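Local coordinates for protein L-fuculose phosphate aldolase (PDB 4C24) that belongs to the class II aldolase and adducin family and binds a zinc ion through histidine side chains in a four-chain assembly, at residues L42-P47 / I60-I65; S48-F53 / G72-S77; E112-S117 / K126-A131. One frame throughout, in Å; residues are numbered along the deposited sequence.

Interaction 1: residues L42-P47 / I60-I65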
loop_
_atom_site.group_PDB
_atom_site.type_symbol
_atom_site.label_atom_id
_atom_site.label_comp_id
_atom_site.label_asym_id
_atom_site.label_seq_id
_atom_site.Cartn_x
_atom_site.Cartn_y
_atom_site.Cartn_z
ATOM N N LEU A 42 -25.018 -23.019 19.042
ATOM C CA LEU A 42 -25.559 -21.884 18.312
ATOM C C LEU A 42 -24.429 -21.209 17.578
ATOM O O LEU A 42 -23.339 -21.023 18.155
ATOM C CB LEU A 42 -26.177 -20.862 19.273
ATOM C CG LEU A 42 -27.446 -21.337 19.976
ATOM C CD1 LEU A 42 -27.876 -20.262 20.972
ATOM C CD2 LEU A 42 -28.534 -21.632 18.961
ATOM N N MET A 43 -24.692 -20.820 16.323
ATOM C CA MET A 43 -23.785 -19.950 15.599
ATOM C C MET A 43 -24.273 -18.499 15.619
ATOM O O MET A 43 -25.426 -18.241 15.317
ATOM C CB MET A 43 -23.624 -20.456 14.144
ATOM C CG MET A 43 -22.702 -19.579 13.324
ATOM S SD MET A 43 -22.485 -20.164 11.623
ATOM C CE MET A 43 -24.046 -19.728 10.887
ATOM N N ALA A 44 -23.377 -17.562 15.938
ATOM C CA ALA A 44 -23.660 -16.159 15.747
ATOM C C ALA A 44 -22.874 -15.688 14.532
ATOM O O ALA A 44 -21.680 -15.955 14.432
ATOM C CB ALA A 44 -23.261 -15.369 16.986
ATOM N N ILE A 45 -23.537 -14.985 13.634
ATOM C CA ILE A 45 -22.904 -14.603 12.372
ATOM C C ILE A 45 -23.262 -13.172 11.990
ATOM O O ILE A 45 -24.316 -12.663 12.359
ATOM C CB ILE A 45 -23.275 -15.629 11.273
ATOM C CG1 ILE A 45 -22.412 -15.386 10.037
ATOM C CG2 ILE A 45 -24.764 -15.592 10.949
ATOM C CD1 ILE A 45 -22.369 -16.560 9.066
ATOM N N THR A 46 -22.379 -12.503 11.272
ATOM C CA THR A 46 -22.680 -11.168 10.750
ATOM C C THR A 46 -23.811 -11.177 9.739
ATOM O O THR A 46 -24.064 -12.204 9.102
ATOM C CB THR A 46 -21.405 -10.524 10.182
ATOM O OG1 THR A 46 -20.811 -11.441 9.233
ATOM C CG2 THR A 46 -20.417 -10.274 11.307
ATOM N N PRO A 47 -24.521 -10.048 9.581
ATOM C CA PRO A 47 -25.665 -9.987 8.683
ATOM C C PRO A 47 -25.235 -9.730 7.246
ATOM O O PRO A 47 -24.107 -9.267 7.021
ATOM C CB PRO A 47 -26.428 -8.768 9.213
ATOM C CG PRO A 47 -25.316 -7.870 9.639
ATOM C CD PRO A 47 -24.362 -8.785 10.338
ATOM N N ILE A 60 -26.633 -8.794 14.362
ATOM C CA ILE A 60 -26.028 -10.156 14.429
ATOM C C ILE A 60 -27.147 -11.176 14.427
ATOM O O ILE A 60 -28.184 -11.015 15.074
ATOM C CB ILE A 60 -25.064 -10.372 15.636
ATOM C CG1 ILE A 60 -23.920 -9.347 15.601
ATOM C CG2 ILE A 60 -24.537 -11.826 15.719
ATOM C CD1 ILE A 60 -23.011 -9.462 14.388
ATOM N N VAL A 61 -26.952 -12.224 13.637
ATOM C CA VAL A 61 -27.944 -13.258 13.501
ATOM C C VAL A 61 -27.457 -14.494 14.223
ATOM O O VAL A 61 -26.275 -14.866 14.124
ATOM C CB VAL A 61 -28.243 -13.596 12.015
ATOM C CG1 VAL A 61 -29.245 -14.727 11.932
ATOM C CG2 VAL A 61 -28.769 -12.381 11.256
ATOM N N VAL A 62 -28.359 -15.125 14.969
ATOM C CA VAL A 62 -27.989 -16.316 15.727
ATOM C C VAL A 62 -28.813 -17.461 15.175
ATOM O O VAL A 62 -30.015 -17.342 14.961
ATOM C CB VAL A 62 -28.247 -16.142 17.243
ATOM C CG1 VAL A 62 -27.810 -17.383 18.013
ATOM C CG2 VAL A 62 -27.480 -14.922 17.722
ATOM N N MET A 63 -28.141 -18.575 14.903
ATOM C CA MET A 63 -28.740 -19.714 14.264
ATOM C C MET A 63 -28.454 -20.979 15.035
ATOM O O MET A 63 -27.404 -21.094 15.637
ATOM C CB MET A 63 -28.013 -19.879 12.945
ATOM C CG MET A 63 -28.882 -20.038 11.744
ATOM S SD MET A 63 -27.639 -20.038 10.445
ATOM C CE MET A 63 -27.707 -18.313 9.976
ATOM N N ASP A 64 -29.353 -21.952 14.970
ATOM C CA ASP A 64 -29.069 -23.272 15.518
ATOM C C ASP A 64 -28.267 -24.125 14.502
ATOM O O ASP A 64 -27.981 -23.674 13.402
ATOM C CB ASP A 64 -30.348 -23.954 16.029
ATOM C CG ASP A 64 -31.218 -24.544 14.927
ATOM O OD1 ASP A 64 -30.821 -24.557 13.727
ATOM O OD2 ASP A 64 -32.327 -25.033 15.255
ATOM N N ILE A 65 -27.911 -25.333 14.911
ATOM C CA ILE A 65 -26.959 -26.149 14.129
ATOM C C ILE A 65 -27.537 -26.545 12.777
ATOM O O ILE A 65 -26.767 -26.892 11.873
ATOM C CB ILE A 65 -26.475 -27.397 14.899
ATOM C CG1 ILE A 65 -25.226 -27.996 14.239
ATOM C CG2 ILE A 65 -27.574 -28.455 14.988
ATOM C CD1 ILE A 65 -24.030 -27.099 14.298
#
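Met63, Ile60 and Met43 bury the most surface where residues 42-47 meet residues 60-65. Met43 and Met63 face each other as an antiparallel hydrogen-bonded pair, and both of their backbone bonds are short: Met43 N to Met63 O and Met63 N to Met43 O each measure 2.8 Å. The Met43 chain is extended as far as SD, then bends at chi3 (74°). The Met63 side chain was modelled in two conformations; in one of them it lies beside that of Met43, pointing the same way, with Met43 CE 3.6 Å from Met63 SD. Ile45 and Val61 form the next hydrogen-bonded pair, which continues the register.

Ile60 adds its side chain at the other end of the contact. Its CG2, anti to the backbone N, touches Ile45 O at 3.5 Å and Ala44 CB at 4.0 Å, while CD1 comes to 4.0 Å from Thr46 CA. On the face of Leu42 and Ala44, Val62 CG1 reaches Leu42 CB.

The axes of strands 42-45 and 61-64 lie at 155°, as expected of antiparallel neighbours in a sheet. Strand 32-37 bonds to the far edge of 42-45, and strand 69-71 to that of 61-64. Helix 80-89 covers the methionine face, placing His83 and Tyr87 on Met43 and Trp80 on Met63.

Interaction 2: residues S48-F53 / G72-S77. With SO4 (sulfate ion), chain E.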
loop_
_atom_site.group_PDB
_atom_site.type_symbol
_atom_site.label_atom_id
_atom_site.label_comp_id
_atom_site.label_asym_id
_atom_site.label_seq_id
_atom_site.Cartn_x
_atom_site.Cartn_y
_atom_site.Cartn_z
ATOM N N SER A 48 -26.141 -9.967 6.302
ATOM C CA SER A 48 -25.831 -9.752 4.878
ATOM C C SER A 48 -25.875 -8.276 4.528
ATOM O O SER A 48 -26.755 -7.552 5.003
ATOM C CB SER A 48 -26.822 -10.493 3.987
ATOM O OG SER A 48 -26.506 -10.271 2.623
ATOM N N GLY A 49 -24.925 -7.837 3.706
ATOM C CA GLY A 49 -24.994 -6.533 3.051
ATOM C C GLY A 49 -25.111 -5.337 3.969
ATOM O O GLY A 49 -25.799 -4.364 3.632
ATOM N N ILE A 50 -24.472 -5.419 5.135
ATOM C CA ILE A 50 -24.326 -4.246 5.993
ATOM C C ILE A 50 -22.834 -3.971 6.161
ATOM O O ILE A 50 -22.077 -4.858 6.564
ATOM C CB ILE A 50 -25.049 -4.414 7.362
ATOM C CG1 ILE A 50 -26.548 -4.655 7.142
ATOM C CG2 ILE A 50 -24.839 -3.186 8.250
ATOM C CD1 ILE A 50 -27.352 -4.800 8.418
ATOM N N ASP A 51 -22.430 -2.742 5.829
ATOM C CA ASP A 51 -21.076 -2.232 6.058
ATOM C C ASP A 51 -20.605 -2.583 7.472
ATOM O O ASP A 51 -21.356 -2.411 8.442
ATOM C CB ASP A 51 -21.080 -0.704 5.869
ATOM C CG ASP A 51 -19.682 -0.108 5.728
ATOM O OD1 ASP A 51 -18.889 -0.164 6.697
ATOM O OD2 ASP A 51 -19.388 0.456 4.645
ATOM N N PHE A 52 -19.378 -3.088 7.591
ATOM C CA PHE A 52 -18.847 -3.511 8.893
ATOM C C PHE A 52 -18.896 -2.412 9.951
ATOM O O PHE A 52 -19.031 -2.688 11.144
ATOM C CB PHE A 52 -17.418 -4.049 8.775
ATOM C CG PHE A 52 -17.330 -5.461 8.246
ATOM C CD1 PHE A 52 -18.362 -6.376 8.444
ATOM C CD2 PHE A 52 -16.195 -5.884 7.576
ATOM C CE1 PHE A 52 -18.272 -7.675 7.958
ATOM C CE2 PHE A 52 -16.092 -7.186 7.094
ATOM C CZ PHE A 52 -17.133 -8.081 7.279
ATOM N N PHE A 53 -18.791 -1.163 9.509
ATOM C CA PHE A 53 -18.786 -0.047 10.441
ATOM C C PHE A 53 -20.179 0.408 10.862
ATOM O O PHE A 53 -20.326 1.309 11.695
ATOM C CB PHE A 53 -17.946 1.098 9.878
ATOM C CG PHE A 53 -16.506 0.989 10.240
ATOM C CD1 PHE A 53 -16.052 1.508 11.448
ATOM C CD2 PHE A 53 -15.612 0.315 9.421
ATOM C CE1 PHE A 53 -14.729 1.402 11.816
ATOM C CE2 PHE A 53 -14.280 0.207 9.784
ATOM C CZ PHE A 53 -13.840 0.745 10.983
ATOM N N GLY A 72 -32.411 -12.308 15.848
ATOM C CA GLY A 72 -32.061 -11.327 14.826
ATOM C C GLY A 72 -33.066 -11.245 13.704
ATOM O O GLY A 72 -33.562 -12.269 13.230
ATOM N N GLU A 73 -33.374 -10.023 13.276
ATOM C CA GLU A 73 -34.353 -9.802 12.221
ATOM C C GLU A 73 -33.686 -9.606 10.876
ATOM O O GLU A 73 -34.360 -9.625 9.857
ATOM C CB GLU A 73 -35.198 -8.568 12.527
ATOM C CG GLU A 73 -35.500 -8.383 14.001
ATOM C CD GLU A 73 -36.787 -9.047 14.427
ATOM O OE1 GLU A 73 -37.041 -10.206 14.027
ATOM O OE2 GLU A 73 -37.547 -8.398 15.169
ATOM N N ARG A 74 -32.375 -9.387 10.893
ATOM C CA ARG A 74 -31.606 -9.212 9.656
ATOM C C ARG A 74 -31.427 -10.546 9.001
ATOM O O ARG A 74 -31.419 -11.560 9.669
ATOM C CB ARG A 74 -30.223 -8.632 9.932
ATOM C CG ARG A 74 -30.227 -7.227 10.497
ATOM C CD ARG A 74 -30.791 -6.221 9.508
ATOM N NE ARG A 74 -30.534 -4.867 9.981
ATOM C CZ ARG A 74 -30.788 -3.754 9.298
ATOM N NH1 ARG A 74 -31.315 -3.807 8.082
ATOM N NH2 ARG A 74 -30.503 -2.582 9.843
ATOM N N LEU A 75 -31.309 -10.525 7.681
ATOM C CA LEU A 75 -30.871 -11.700 6.944
ATOM C C LEU A 75 -29.423 -11.979 7.302
ATOM O O LEU A 75 -28.593 -11.056 7.348
ATOM C CB LEU A 75 -31.023 -11.494 5.438
ATOM C CG LEU A 75 -32.447 -11.501 4.852
ATOM C CD1 LEU A 75 -32.382 -11.684 3.342
ATOM C CD2 LEU A 75 -33.337 -12.570 5.472
ATOM N N PRO A 76 -29.106 -13.257 7.574
ATOM C CA PRO A 76 -27.727 -13.611 7.863
ATOM C C PRO A 76 -26.873 -13.479 6.604
ATOM O O PRO A 76 -27.402 -13.460 5.475
ATOM C CB PRO A 76 -27.815 -15.085 8.264
ATOM C CG PRO A 76 -29.050 -15.584 7.600
ATOM C CD PRO A 76 -30.003 -14.423 7.647
ATOM N N SER A 77 -25.575 -13.355 6.823
ATOM C CA SER A 77 -24.591 -13.401 5.722
ATOM C C SER A 77 -25.017 -14.430 4.679
ATOM O O SER A 77 -25.446 -15.525 5.045
ATOM C CB SER A 77 -23.250 -13.834 6.262
ATOM O OG SER A 77 -22.357 -14.117 5.194
HETATM S S SO4 E . -22.476 -11.069 3.023
HETATM O O1 SO4 E . -23.833 -11.578 2.733
HETATM O O2 SO4 E . -21.604 -11.563 1.952
HETATM O O3 SO4 E . -22.622 -9.599 3.014
HETATM O O4 SO4 E . -21.972 -11.576 4.318
#
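Ser48 opens the contact with Leu75 through a single backbone hydrogen bond, Ser48 N to Leu75 O at 2.9 Å. The bond is nearly straight at hydrogen (169°), although the donor is tilted 29° from the carbonyl plane. Beside it, Ser48 CB rests 3.4 Å from Pro76 O, and the CA atoms of Ser48 and Ser77, the nearest CA atoms across the two loops, lie 3.9 Å apart. The Ser48 hydroxyl is anti to its backbone N (chi1 180°), a rotation that directs OG to a sulfate ion, where it donates to O1.

Gly49 contributes its amide to the same ion: Gly49 N to sulfate O3 is 3.0 Å, in a nearly straight bond. From the other segment, Ser77 OG donates to sulfate O4 at 2.7 Å, so both loops grip one anion. Ser78 N and Asn32 ND2 bind it too. The sulfate probably came from the crystallisation liquor, yet the cluster of donors is consistent with an anion-binding pocket, with the Ser77 side chain about 7 Å from the zinc ion.

Ile50 turns to Arg74. Its CD1 sits over one face of the guanidinium, displaced toward the rim and 3.5 Å from Arg74 NE; the two side chains cross at about a right angle. A salt bridge from Arg74 NE to Asp59 anchors the group. Further along, Asp51 OD1 accepts from Phe53 N through its anti lone pair, closing an Asx turn.

The loops follow strands 42-45 and 69-71 respectively. Pro76 packs on Ile45, Val61 and Met63 of the sheet, Phe52 and Phe53 rest on helix 7-22, and helix 80-89 begins shortly after Ser77.

Interaction 3: residues E112-S117 / K126-A131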
loop_
_atom_site.group_PDB
_atom_site.type_symbol
_atom_site.label_atom_id
_atom_site.label_comp_id
_atom_site.label_asym_id
_atom_site.label_seq_id
_atom_site.Cartn_x
_atom_site.Cartn_y
_atom_site.Cartn_z
ATOM N N GLU A 112 -4.592 -21.599 -7.686
ATOM C CA GLU A 112 -3.272 -22.059 -7.315
ATOM C C GLU A 112 -3.177 -22.152 -5.814
ATOM O O GLU A 112 -3.587 -21.209 -5.124
ATOM C CB GLU A 112 -2.199 -21.092 -7.797
ATOM C CG GLU A 112 -1.924 -21.148 -9.293
ATOM C CD GLU A 112 -0.897 -22.205 -9.683
ATOM O OE1 GLU A 112 -0.424 -22.959 -8.798
ATOM O OE2 GLU A 112 -0.565 -22.267 -10.889
ATOM N N PRO A 113 -2.695 -23.275 -5.289
ATOM C CA PRO A 113 -2.528 -23.417 -3.854
ATOM C C PRO A 113 -1.361 -22.601 -3.306
ATOM O O PRO A 113 -0.503 -22.112 -4.044
ATOM C CB PRO A 113 -2.279 -24.907 -3.677
ATOM C CG PRO A 113 -1.579 -25.319 -4.972
ATOM C CD PRO A 113 -2.171 -24.451 -6.036
ATOM N N LEU A 114 -1.345 -22.427 -1.989
ATOM C CA LEU A 114 -0.254 -21.718 -1.346
ATOM C C LEU A 114 0.654 -22.672 -0.582
ATOM O O LEU A 114 0.227 -23.272 0.406
ATOM C CB LEU A 114 -0.847 -20.695 -0.358
ATOM C CG LEU A 114 0.114 -19.918 0.543
ATOM C CD1 LEU A 114 1.138 -19.113 -0.233
ATOM C CD2 LEU A 114 -0.703 -18.985 1.425
ATOM N N PRO A 115 1.920 -22.806 -1.028
ATOM C CA PRO A 115 2.846 -23.684 -0.340
ATOM C C PRO A 115 3.669 -22.975 0.721
ATOM O O PRO A 115 3.517 -21.764 0.898
ATOM C CB PRO A 115 3.771 -24.155 -1.476
ATOM C CG PRO A 115 3.834 -22.964 -2.364
ATOM C CD PRO A 115 2.538 -22.183 -2.208
ATOM N N ALA A 116 4.539 -23.728 1.397
ATOM C CA ALA A 116 5.367 -23.231 2.492
ATOM C C ALA A 116 6.624 -22.488 2.039
ATOM O O ALA A 116 7.744 -22.850 2.440
ATOM C CB ALA A 116 5.742 -24.373 3.411
ATOM N N SER A 117 6.451 -21.430 1.252
ATOM C CA SER A 117 7.578 -20.554 0.937
ATOM C C SER A 117 7.982 -19.717 2.143
ATOM O O SER A 117 9.105 -19.283 2.228
ATOM C CB SER A 117 7.308 -19.667 -0.288
ATOM O OG SER A 117 5.995 -19.115 -0.274
ATOM N N LYS A 126 0.583 -27.164 6.325
ATOM C CA LYS A 126 1.806 -27.126 5.481
ATOM C C LYS A 126 1.600 -26.352 4.187
ATOM O O LYS A 126 2.562 -25.902 3.554
ATOM C CB LYS A 126 2.355 -28.533 5.204
ATOM C CG LYS A 126 1.470 -29.379 4.311
ATOM C CD LYS A 126 2.150 -30.682 3.912
ATOM C CE LYS A 126 1.274 -31.390 2.901
ATOM N NZ LYS A 126 1.844 -32.754 2.619
ATOM N N ASP A 127 0.343 -26.253 3.779
ATOM C CA ASP A 127 -0.060 -25.481 2.617
ATOM C C ASP A 127 -1.512 -25.113 2.784
ATOM O O ASP A 127 -2.174 -25.586 3.716
ATOM C CB ASP A 127 0.176 -26.259 1.288
ATOM C CG ASP A 127 -0.487 -27.624 1.264
ATOM O OD1 ASP A 127 -1.500 -27.847 1.962
ATOM O OD2 ASP A 127 0.007 -28.515 0.520
ATOM N N VAL A 128 -1.996 -24.239 1.912
ATOM C CA VAL A 128 -3.418 -23.905 1.852
ATOM C C VAL A 128 -3.947 -24.278 0.470
ATOM O O VAL A 128 -3.387 -23.878 -0.562
ATOM C CB VAL A 128 -3.663 -22.422 2.151
ATOM C CG1 VAL A 128 -5.139 -22.101 2.043
ATOM C CG2 VAL A 128 -3.130 -22.084 3.538
ATOM N N ARG A 129 -4.972 -25.111 0.467
ATOM C CA ARG A 129 -5.547 -25.617 -0.778
ATOM C C ARG A 129 -6.532 -24.641 -1.382
ATOM O O ARG A 129 -6.990 -23.708 -0.708
ATOM C CB ARG A 129 -6.275 -26.925 -0.517
ATOM C CG ARG A 129 -5.463 -27.991 0.195
ATOM C CD ARG A 129 -6.202 -29.307 0.114
ATOM N NE ARG A 129 -5.693 -30.294 1.048
ATOM C CZ ARG A 129 -6.155 -30.472 2.277
ATOM N NH1 ARG A 129 -7.164 -29.714 2.723
ATOM N NH2 ARG A 129 -5.612 -31.400 3.055
ATOM N N VAL A 130 -6.898 -24.889 -2.631
ATOM C CA VAL A 130 -7.959 -24.135 -3.269
ATOM C C VAL A 130 -9.191 -25.033 -3.466
ATOM O O VAL A 130 -9.121 -26.140 -4.037
ATOM C CB VAL A 130 -7.480 -23.424 -4.560
ATOM C CG1 VAL A 130 -7.191 -24.431 -5.673
ATOM C CG2 VAL A 130 -8.480 -22.358 -5.000
ATOM N N ALA A 131 -10.322 -24.574 -2.954
ATOM C CA ALA A 131 -11.560 -25.299 -3.114
ATOM C C ALA A 131 -12.045 -25.254 -4.560
ATOM O O ALA A 131 -11.751 -24.315 -5.297
ATOM C CB ALA A 131 -12.621 -24.691 -2.199
HETATM O O HOH W 1 4.139 -26.593 1.378
#
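Leu114 and Val128 pair through two backbone hydrogen bonds, Leu114 N to Val128 O and Val128 N to Leu114 O, both 2.9 Å. Their N-H...O angles of 166° and 161°, with each donor in the carbonyl plane, mark a well-formed antiparallel hydrogen-bonded bridge. One water extends the polar link: it accepts from Ala116 N at 2.9 Å and donates to Lys126 O at 2.8 Å, taking the place of a direct bond between these two residues.

The bridge stands alone, although the touching parts run 170° apart. Ala116 is the centre of an inverse gamma turn, with a weak bond from Ser117 N to Pro115 O. The pairing joins the loop after helix 103-110 to the approach of a short, weakly bonded strand at about 130-131, the edge strand of the sheet within this chain, in this class II aldolase and adducin family domain.

Apolar contact is made by Leu114 CB and Val128 CB, 4.1 Å apart; both side chains also pack on Ile121, while Leu114 reaches Val179 and Tyr186 of helix 169-192 and Val128 reaches Leu156. Close carbon-to-carbonyl contacts form another group. Pro113 CB lies 3.5 Å from Val128 O, and Asp127 CB approaches Leu114 O at 3.1 Å. Ala116 CB touches Lys126 O at 3.5 Å.

Across the subunit boundary, Glu112 packs against Phe192 of the second subunit. Charged ends turn to other partners within the chain: Asp127 OD1 forms a salt bridge with Arg152, Lys126 NZ one with Asp200, and Arg129 NH1 bonds to the carbonyls of Ala148 and Glu150.

Interactions 1 and 2 are neighbours, their centres 11 Å apart, and their segments alternate along the chain: 42-47, 48-53, 60-65, 72-77. They touch directly, with a probable hydrogen bond from Ser77 N to Thr46 O at 3.0 Å and with Pro47 CB against Leu75 O at 3.7 Å, which joins the sulfate-binding loops to the strand pair. Interaction 3 comes later in sequence and on the opposite side of the chain's centre, its centre 29 Å from that of interaction 1 and 31 Å from that of interaction 2. Interactions 1 and 3 nevertheless reach the same mixed sheet, which carries strands 42-45 and 61-64 toward one end and strand 130-131 at the other.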